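Local coordinates for protein polyisoprenyl-teichoic acid--peptidoglycan teichoic acid transferase TagV (Bacillus subtilis, PDB 6UF3) that belongs to the LytR-CpsA-Psr family of bacterial cell-envelope proteins and is built, as a single chain, round a mixed beta sheet flanked by helices, at residues I64-A67 with Y68-G72; D97-K100 with D101-E105; A243-L246 with E247-K251. All coordinates share one frame; numbering follows the deposited sequence.

The three contacts are local and come in series along the chain. Contact 1 (64-72) is the irregular turn between strand 62-63 and helix 72-84; contact 2 (97-105) takes up most of helix 96-105, just after sheet strand 90-94; contact 3 (243-251) opens helix 243-257, near the C-terminal end of the chain. Contacts 1 and 2 both belong to the LytR-CpsA-Psr part of the chain, their centres about 23 Å apart. Contact 3 is also about 23 Å from contact 1, centre to centre, and about 34 Å from contact 2, across the middle of the chain. None touches another, but helix 72-84 relates two of them: it starts from contact 1 and near its end meets Arg250 of contact 3.

Contact 1 (I64-A67 with Y68-G72)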
ATOM      1  N   ILE A  64      -4.913  -5.541 -12.248  1.00 17.03           N
ATOM      2  CA  ILE A  64      -3.649  -5.780 -11.557  1.00 17.88           C
ATOM      3  C   ILE A  64      -3.860  -6.620 -10.297  1.00 19.22           C
ATOM      4  O   ILE A  64      -2.960  -7.363  -9.883  1.00 19.18           O
ATOM      5  CB  ILE A  64      -2.931  -4.451 -11.253  1.00 17.73           C
ATOM      6  CG1 ILE A  64      -1.497  -4.728 -10.797  1.00 18.66           C
ATOM      7  CG2 ILE A  64      -3.708  -3.611 -10.230  1.00 16.13           C
ATOM      8  CD1 ILE A  64      -0.584  -3.502 -10.837  1.00 19.15           C
ATOM      9  N   ASN A  65      -5.050  -6.562  -9.697  1.00 18.89           N
ATOM     10  CA  ASN A  65      -5.267  -7.323  -8.467  1.00 21.77           C
ATOM     11  C   ASN A  65      -5.262  -8.826  -8.709  1.00 22.22           C
ATOM     12  O   ASN A  65      -5.096  -9.593  -7.754  1.00 21.89           O
ATOM     13  CB  ASN A  65      -6.566  -6.886  -7.778  1.00 23.63           C
ATOM     14  CG  ASN A  65      -7.810  -7.257  -8.551  1.00 29.66           C
ATOM     15  OD1 ASN A  65      -7.748  -7.699  -9.696  1.00 33.51           O
ATOM     16  ND2 ASN A  65      -8.959  -7.070  -7.922  1.00 32.49           N
ATOM     17  N   ALA A  66      -5.407  -9.265  -9.962  1.00 20.98           N
ATOM     18  CA  ALA A  66      -5.317 -10.693 -10.247  1.00 22.10           C
ATOM     19  C   ALA A  66      -3.884 -11.207 -10.195  1.00 20.86           C
ATOM     20  O   ALA A  66      -3.690 -12.427 -10.124  1.00 25.93           O
ATOM     21  CB  ALA A  66      -5.932 -11.005 -11.613  1.00 27.17           C
ATOM     22  N   ALA A  67      -2.880 -10.317 -10.216  1.00 19.88           N
ATOM     23  CA  ALA A  67      -1.496 -10.790 -10.237  1.00 22.38           C
ATOM     24  C   ALA A  67      -1.187 -11.670  -9.033  1.00 22.06           C
ATOM     25  O   ALA A  67      -0.522 -12.698  -9.163  1.00 22.28           O
ATOM     26  CB  ALA A  67      -0.520  -9.610 -10.286  1.00 21.47           C
ATOM     27  N   TYR A  68      -1.637 -11.263  -7.842  1.00 22.39           N
ATOM     28  CA  TYR A  68      -1.352 -12.049  -6.647  1.00 21.56           C
ATOM     29  C   TYR A  68      -2.007 -13.413  -6.729  1.00 25.30           C
ATOM     30  O   TYR A  68      -1.478 -14.388  -6.189  1.00 26.03           O
ATOM     31  CB  TYR A  68      -1.815 -11.297  -5.396  1.00 22.35           C
ATOM     32  CG  TYR A  68      -1.105 -11.710  -4.122  1.00 24.40           C
ATOM     33  CD1 TYR A  68      -1.577 -12.763  -3.365  1.00 26.31           C
ATOM     34  CD2 TYR A  68       0.023 -11.033  -3.674  1.00 29.70           C
ATOM     35  CE1 TYR A  68      -0.942 -13.161  -2.199  1.00 32.40           C
ATOM     36  CE2 TYR A  68       0.670 -11.422  -2.499  1.00 32.20           C
ATOM     37  CZ  TYR A  68       0.182 -12.484  -1.770  1.00 36.65           C
ATOM     38  OH  TYR A  68       0.803 -12.889  -0.602  1.00 39.66           O
ATOM     39  N   SER A  69      -3.147 -13.501  -7.413  1.00 26.75           N
ATOM     40  CA  SER A  69      -3.826 -14.773  -7.564  1.00 31.13           C
ATOM     41  C   SER A  69      -3.226 -15.619  -8.675  1.00 34.08           C
ATOM     42  O   SER A  69      -3.657 -16.759  -8.864  1.00 38.11           O
ATOM     43  CB  SER A  69      -5.307 -14.541  -7.857  1.00 37.07           C
ATOM     44  OG  SER A  69      -5.467 -14.124  -9.201  1.00 36.81           O
ATOM     45  N   LYS A  70      -2.261 -15.088  -9.419  1.00 30.13           N
ATOM     46  CA  LYS A  70      -1.678 -15.794 -10.554  1.00 31.33           C
ATOM     47  C   LYS A  70      -0.160 -15.789 -10.462  1.00 34.25           C
ATOM     48  O   LYS A  70       0.548 -15.410 -11.398  1.00 32.64           O
ATOM     49  CB  LYS A  70      -2.171 -15.164 -11.852  1.00 30.43           C
ATOM     50  CG  LYS A  70      -3.674 -15.294 -12.038  1.00 30.72           C
ATOM     51  CD  LYS A  70      -4.093 -14.850 -13.416  1.00 37.28           C
ATOM     52  CE  LYS A  70      -5.601 -14.926 -13.586  1.00 40.05           C
ATOM     53  NZ  LYS A  70      -6.140 -16.252 -13.205  1.00 40.08           N
ATOM     54  N   GLY A  71       0.361 -16.205  -9.307  1.00 33.71           N
ATOM     55  CA  GLY A  71       1.793 -16.254  -9.088  1.00 33.21           C
ATOM     56  C   GLY A  71       2.254 -15.673  -7.762  1.00 34.59           C
ATOM     57  O   GLY A  71       3.449 -15.685  -7.454  1.00 38.93           O
ATOM     58  N   GLY A  72       1.324 -15.150  -6.974  1.00 31.50           N
ATOM     59  CA  GLY A  72       1.653 -14.712  -5.626  1.00 28.31           C
ATOM     60  C   GLY A  72       2.374 -13.375  -5.562  1.00 31.15           C
ATOM     61  O   GLY A  72       2.333 -12.550  -6.489  1.00 26.85           O
TER
HETATM   62  O   HOH W   1      -1.941  -8.256  -7.428  1.00 18.31           O
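Ser69 takes a chi1 of 76°, which sets its hydroxyl between its own N and carbonyl carbon and folds it back on the turn before: OG donates to Ala66 O at 2.6 Å, tilted 19° from that carbonyl's plane. The same oxygen has a weak bond from Ser69 N at 3.0 Å, giving one residue both a side-chain and a backbone hold on it. Lys70 CG runs past at 3.4 Å from Ala66 O, its methylene resting against the oxygen before the chain leads off. Lys70 N donates to Ala67 O at 3.0 Å, but from well above the carbonyl plane. These three-residue spacings make the segment an irregular helical turn joining strand 62-63 to helix 72-84. A water sits where a four-residue helical bond would be, donating a hydrogen bond to Ile64 O at 2.8 Å and accepting one from Tyr68 N at 3.1 Å. At Gly71, phi 134°, a CB would strike the preceding carbonyl oxygen, hence glycine; the helix follows from Gly72. Tyr68 carries its ring away, one face over Gly72 C, to pack beside Met11 and Ile13 of strand 6-13, while Ala67 CB presses on Thr76 and Thr79 of helix 72-84.

Contact 2 (D97-K100 with D101-E105); sequences DGFK and DVINE
From Asp97 to Asn104 the backbone is regular alpha helix, with Asp101 N, Val102 N, Ile103 N and Asn104 N each donating to the carbonyl four residues back. On that frame Phe99 and Ile103 lie one turn apart and meet: Ile103 CG1 stands over one face of the Phe99 ring, 4.0 Å from its centroid and 18° off the normal, a CH-pi contact displaced toward the rim at CZ (3.8 Å from CG1). Ile103 CG1 is anti to its carbonyl carbon (chi1 -59°), which swings it back over the preceding turn and within 3.3 Å of Phe99 O. This is the side of helix 96-105, the helix that follows sheet strand 90-94, that faces helix 140-148; both side chains lie against Ala143 there. On other sides of the helix Val102 CG2 rests 3.2 Å from Gly98 O, and Asn104 ND2 lies 3.4 Å from Lys100 O without being bonded to it. The polar ends find their main partners farther off: Lys100 NZ forms a salt bridge with Asp122, Asp101 OD2 accepts from Asn194 ND2, and Asn104 OD1 accepts from Gly140 N at the start of helix 140-148.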
ATOM      1  N   ASP A  97      -6.066 -10.465   9.260  1.00 25.74           N
ATOM      2  CA  ASP A  97      -5.675 -10.726  10.646  1.00 25.40           C
ATOM      3  C   ASP A  97      -4.358 -10.043  10.977  1.00 25.25           C
ATOM      4  O   ASP A  97      -4.208  -9.432  12.045  1.00 23.89           O
ATOM      5  CB  ASP A  97      -5.573 -12.236  10.888  1.00 27.34           C
ATOM      6  CG  ASP A  97      -5.289 -12.571  12.340  1.00 37.21           C
ATOM      7  OD1 ASP A  97      -4.116 -12.865  12.664  1.00 29.99           O
ATOM      8  OD2 ASP A  97      -6.241 -12.521  13.154  1.00 38.32           O
ATOM      9  N   GLY A  98      -3.381 -10.147  10.072  1.00 24.50           N
ATOM     10  CA  GLY A  98      -2.106  -9.494  10.304  1.00 23.72           C
ATOM     11  C   GLY A  98      -2.249  -7.990  10.403  1.00 23.83           C
ATOM     12  O   GLY A  98      -1.581  -7.343  11.215  1.00 24.42           O
ATOM     13  N   PHE A  99      -3.131  -7.417   9.587  1.00 21.95           N
ATOM     14  CA  PHE A  99      -3.320  -5.972   9.602  1.00 19.75           C
ATOM     15  C   PHE A  99      -3.890  -5.520  10.935  1.00 23.55           C
ATOM     16  O   PHE A  99      -3.421  -4.526  11.526  1.00 23.39           O
ATOM     17  CB  PHE A  99      -4.242  -5.554   8.454  1.00 21.40           C
ATOM     18  CG  PHE A  99      -4.646  -4.100   8.507  1.00 22.20           C
ATOM     19  CD1 PHE A  99      -3.784  -3.111   8.058  1.00 26.44           C
ATOM     20  CD2 PHE A  99      -5.881  -3.730   9.017  1.00 22.38           C
ATOM     21  CE1 PHE A  99      -4.145  -1.780   8.119  1.00 25.69           C
ATOM     22  CE2 PHE A  99      -6.250  -2.398   9.074  1.00 21.59           C
ATOM     23  CZ  PHE A  99      -5.383  -1.423   8.624  1.00 25.09           C
ATOM     24  N   LYS A 100      -4.936  -6.216  11.402  1.00 21.82           N
ATOM     25  CA  LYS A 100      -5.489  -5.893  12.712  1.00 22.95           C
ATOM     26  C   LYS A 100      -4.419  -5.999  13.790  1.00 26.26           C
ATOM     27  O   LYS A 100      -4.351  -5.145  14.682  1.00 24.62           O
ATOM     28  CB  LYS A 100      -6.667  -6.811  13.044  1.00 23.93           C
ATOM     29  CG  LYS A 100      -7.921  -6.523  12.242  1.00 25.00           C
ATOM     30  CD  LYS A 100      -9.111  -7.287  12.780  1.00 29.35           C
ATOM     31  CE  LYS A 100      -8.808  -8.771  12.885  1.00 38.98           C
ATOM     32  NZ  LYS A 100     -10.008  -9.546  13.306  1.00 48.26           N
ATOM     33  N   ASP A 101      -3.582  -7.046  13.724  1.00 26.09           N
ATOM     34  CA  ASP A 101      -2.514  -7.203  14.713  1.00 30.96           C
ATOM     35  C   ASP A 101      -1.555  -6.018  14.689  1.00 30.90           C
ATOM     36  O   ASP A 101      -1.180  -5.495  15.747  1.00 30.41           O
ATOM     37  CB  ASP A 101      -1.747  -8.509  14.480  1.00 28.55           C
ATOM     38  CG  ASP A 101      -0.751  -8.805  15.597  1.00 34.08           C
ATOM     39  OD1 ASP A 101      -1.185  -8.878  16.764  1.00 33.68           O
ATOM     40  OD2 ASP A 101       0.459  -8.960  15.313  1.00 37.74           O
ATOM     41  N   VAL A 102      -1.138  -5.593  13.495  1.00 26.35           N
ATOM     42  CA  VAL A 102      -0.234  -4.450  13.381  1.00 22.45           C
ATOM     43  C   VAL A 102      -0.839  -3.240  14.074  1.00 26.73           C
ATOM     44  O   VAL A 102      -0.196  -2.591  14.909  1.00 25.99           O
ATOM     45  CB  VAL A 102       0.075  -4.136  11.907  1.00 24.52           C
ATOM     46  CG1 VAL A 102       0.844  -2.817  11.807  1.00 25.23           C
ATOM     47  CG2 VAL A 102       0.864  -5.267  11.258  1.00 25.54           C
ATOM     48  N   ILE A 103      -2.101  -2.940  13.754  1.00 26.17           N
ATOM     49  CA  ILE A 103      -2.743  -1.746  14.307  1.00 24.59           C
ATOM     50  C   ILE A 103      -2.859  -1.849  15.823  1.00 29.27           C
ATOM     51  O   ILE A 103      -2.648  -0.867  16.557  1.00 28.21           O
ATOM     52  CB  ILE A 103      -4.119  -1.523  13.647  1.00 23.55           C
ATOM     53  CG1 ILE A 103      -3.978  -1.349  12.131  1.00 23.54           C
ATOM     54  CG2 ILE A 103      -4.825  -0.309  14.263  1.00 23.98           C
ATOM     55  CD1 ILE A 103      -3.122  -0.139  11.718  1.00 26.68           C
ATOM     56  N   ASN A 104      -3.195  -3.039  16.323  1.00 26.66           N
ATOM     57  CA  ASN A 104      -3.357  -3.194  17.763  1.00 30.59           C
ATOM     58  C   ASN A 104      -2.022  -3.098  18.488  1.00 33.32           C
ATOM     59  O   ASN A 104      -1.971  -2.575  19.608  1.00 34.70           O
ATOM     60  CB  ASN A 104      -4.050  -4.519  18.068  1.00 28.61           C
ATOM     61  CG  ASN A 104      -5.548  -4.448  17.850  1.00 31.42           C
ATOM     62  OD1 ASN A 104      -6.157  -3.385  17.992  1.00 30.08           O
ATOM     63  ND2 ASN A 104      -6.149  -5.579  17.500  1.00 30.97           N
ATOM     64  N   GLU A 105      -0.934  -3.544  17.853  1.00 30.84           N
ATOM     65  CA  GLU A 105       0.369  -3.514  18.513  1.00 39.66           C
ATOM     66  C   GLU A 105       0.893  -2.092  18.673  1.00 42.93           C
ATOM     67  O   GLU A 105       1.612  -1.804  19.637  1.00 38.50           O
ATOM     68  CB  GLU A 105       1.384  -4.365  17.744  1.00 38.86           C
ATOM     69  CG  GLU A 105       1.174  -5.875  17.856  1.00 38.49           C
ATOM     70  CD  GLU A 105       1.523  -6.437  19.230  1.00 49.89           C
ATOM     71  OE1 GLU A 105       1.940  -5.665  20.123  1.00 49.46           O
ATOM     72  OE2 GLU A 105       1.383  -7.663  19.413  1.00 53.53           O
TER

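Contact 3 (A243-L246 with E247-K251)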
ATOM      1  N   ALA A 243      -1.896   7.214 -20.400  1.00 26.51           N
ATOM      2  CA  ALA A 243      -0.529   6.914 -20.829  1.00 24.96           C
ATOM      3  C   ALA A 243       0.444   8.062 -20.543  1.00 28.07           C
ATOM      4  O   ALA A 243       1.562   7.828 -20.071  1.00 28.47           O
ATOM      5  CB  ALA A 243      -0.518   6.554 -22.319  1.00 28.53           C
ATOM      6  N   THR A 244       0.070   9.312 -20.856  1.00 29.60           N
ATOM      7  CA  THR A 244       1.029  10.395 -20.627  1.00 28.83           C
ATOM      8  C   THR A 244       1.208  10.672 -19.134  1.00 27.50           C
ATOM      9  O   THR A 244       2.326  10.969 -18.676  1.00 32.42           O
ATOM     10  CB  THR A 244       0.619  11.665 -21.374  1.00 33.75           C
ATOM     11  OG1 THR A 244      -0.693  12.070 -20.973  1.00 34.97           O
ATOM     12  CG2 THR A 244       0.638  11.413 -22.874  1.00 32.87           C
ATOM     13  N   ASN A 245       0.132  10.543 -18.347  1.00 25.17           N
ATOM     14  CA  ASN A 245       0.298  10.630 -16.896  1.00 25.58           C
ATOM     15  C   ASN A 245       1.203   9.525 -16.383  1.00 24.58           C
ATOM     16  O   ASN A 245       2.050   9.763 -15.520  1.00 27.59           O
ATOM     17  CB  ASN A 245      -1.039  10.547 -16.167  1.00 23.79           C
ATOM     18  CG  ASN A 245      -0.864  10.461 -14.661  1.00 26.75           C
ATOM     19  OD1 ASN A 245      -0.867   9.363 -14.052  1.00 27.09           O
ATOM     20  ND2 ASN A 245      -0.683  11.615 -14.045  1.00 25.83           N
ATOM     21  N   LEU A 246       1.018   8.298 -16.879  1.00 21.90           N
ATOM     22  CA  LEU A 246       1.847   7.199 -16.399  1.00 23.01           C
ATOM     23  C   LEU A 246       3.307   7.434 -16.749  1.00 23.48           C
ATOM     24  O   LEU A 246       4.199   7.115 -15.957  1.00 23.41           O
ATOM     25  CB  LEU A 246       1.356   5.873 -16.983  1.00 22.49           C
ATOM     26  CG  LEU A 246       2.150   4.619 -16.612  1.00 21.51           C
ATOM     27  CD1 LEU A 246       2.164   4.400 -15.104  1.00 22.28           C
ATOM     28  CD2 LEU A 246       1.596   3.381 -17.330  1.00 22.12           C
ATOM     29  N   GLU A 247       3.576   8.018 -17.922  1.00 23.25           N
ATOM     30  CA  GLU A 247       4.960   8.311 -18.272  1.00 23.46           C
ATOM     31  C   GLU A 247       5.554   9.335 -17.313  1.00 25.04           C
ATOM     32  O   GLU A 247       6.720   9.219 -16.912  1.00 28.83           O
ATOM     33  CB  GLU A 247       5.064   8.797 -19.723  1.00 31.24           C
ATOM     34  CG  GLU A 247       5.048   7.670 -20.754  1.00 47.54           C
ATOM     35  CD  GLU A 247       6.038   6.551 -20.437  1.00 60.83           C
ATOM     36  OE1 GLU A 247       7.184   6.846 -20.034  1.00 66.57           O
ATOM     37  OE2 GLU A 247       5.668   5.368 -20.589  1.00 63.33           O
ATOM     38  N   LYS A 248       4.756  10.338 -16.911  1.00 29.08           N
ATOM     39  CA  LYS A 248       5.259  11.310 -15.936  1.00 26.87           C
ATOM     40  C   LYS A 248       5.479  10.676 -14.559  1.00 26.95           C
ATOM     41  O   LYS A 248       6.473  10.971 -13.883  1.00 25.80           O
ATOM     42  CB  LYS A 248       4.303  12.507 -15.842  1.00 27.71           C
ATOM     43  CG  LYS A 248       4.750  13.612 -14.881  1.00 29.16           C
ATOM     44  CD  LYS A 248       6.042  14.241 -15.340  1.00 29.50           C
ATOM     45  CE  LYS A 248       6.366  15.508 -14.552  1.00 35.54           C
ATOM     46  NZ  LYS A 248       7.654  16.072 -15.016  1.00 43.23           N
ATOM     47  N   VAL A 249       4.550   9.834 -14.109  1.00 24.24           N
ATOM     48  CA  VAL A 249       4.728   9.146 -12.828  1.00 23.96           C
ATOM     49  C   VAL A 249       6.001   8.312 -12.859  1.00 24.07           C
ATOM     50  O   VAL A 249       6.795   8.318 -11.907  1.00 25.29           O
ATOM     51  CB  VAL A 249       3.503   8.273 -12.499  1.00 21.07           C
ATOM     52  CG1 VAL A 249       3.829   7.311 -11.344  1.00 21.36           C
ATOM     53  CG2 VAL A 249       2.314   9.124 -12.143  1.00 24.05           C
ATOM     54  N   ARG A 250       6.192   7.549 -13.944  1.00 25.16           N
ATOM     55  CA  ARG A 250       7.401   6.752 -14.107  1.00 23.66           C
ATOM     56  C   ARG A 250       8.642   7.621 -13.976  1.00 26.35           C
ATOM     57  O   ARG A 250       9.559   7.295 -13.215  1.00 25.00           O
ATOM     58  CB  ARG A 250       7.390   6.044 -15.466  1.00 22.16           C
ATOM     59  CG  ARG A 250       6.407   4.901 -15.579  1.00 19.46           C
ATOM     60  CD  ARG A 250       6.367   4.351 -17.005  1.00 21.75           C
ATOM     61  NE  ARG A 250       5.608   3.109 -17.054  1.00 22.63           N
ATOM     62  CZ  ARG A 250       5.258   2.507 -18.185  1.00 26.26           C
ATOM     63  NH1 ARG A 250       5.588   3.040 -19.363  1.00 29.64           N
ATOM     64  NH2 ARG A 250       4.569   1.376 -18.140  1.00 25.45           N
ATOM     65  N   LYS A 251       8.690   8.735 -14.715  1.00 23.45           N
ATOM     66  CA  LYS A 251       9.877   9.581 -14.689  1.00 24.57           C
ATOM     67  C   LYS A 251      10.100  10.164 -13.300  1.00 25.01           C
ATOM     68  O   LYS A 251      11.242  10.282 -12.842  1.00 26.68           O
ATOM     69  CB  LYS A 251       9.753  10.702 -15.724  1.00 32.02           C
ATOM     70  CG  LYS A 251      10.329  10.347 -17.088  1.00 48.43           C
ATOM     71  CD  LYS A 251      10.530  11.584 -17.946  1.00 57.78           C
ATOM     72  CE  LYS A 251       9.233  12.003 -18.620  1.00 62.81           C
ATOM     73  NZ  LYS A 251       8.825  11.056 -19.693  1.00 65.21           N
TER
HETATM   74  O   HOH W   2       2.753   5.218 -20.700  1.00 46.65           O
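Leu246 and Arg250 meet one helical turn apart, the methyl CD2 of the leucine lying over one face of the guanidinium, toward its rim, 3.7 Å from Arg250 NH2. Leu246 CG sits 3.8 Å from Arg250 NE, and Arg250 CG closes to 3.1 Å of Leu246 O, packing the aliphatic stem tightly along the turn. On an adjacent side Asn245 OD1 touches Val249 CG2 at 3.7 Å, an amide oxygen against a methyl. Beneath these run the alpha-helical bonds, Arg250 N to Leu246 O being nearly straight (169° at the hydrogen). The next shell fixes the guanidinium. Arg250 is extended from CG to NE, and at its end NH1 forms a salt bridge with Glu247 OE2 at 2.6 Å, although the hydrogen-bond angle is poor and that bond is weak. A water then ties Glu247 OE2 to Ala243 O, its oxygen donating a hydrogen bond to each at 2.9 Å. Farther out, Arg250 NE donates to Phe83 O near the end of helix 72-84, joining the two helices, while Asn245 OD1 accepts from Thr225 N. At the start of helix 243-257, Asp242 OD1 receives both Asn245 N and Thr244 OG1. The arginine is thus held by a carboxylate, a carbonyl and the methyl lying over one face; its permanent positive charge is met by Glu247 OE2 and Phe83 O, which would probably limit the guanidinium's freedom to turn.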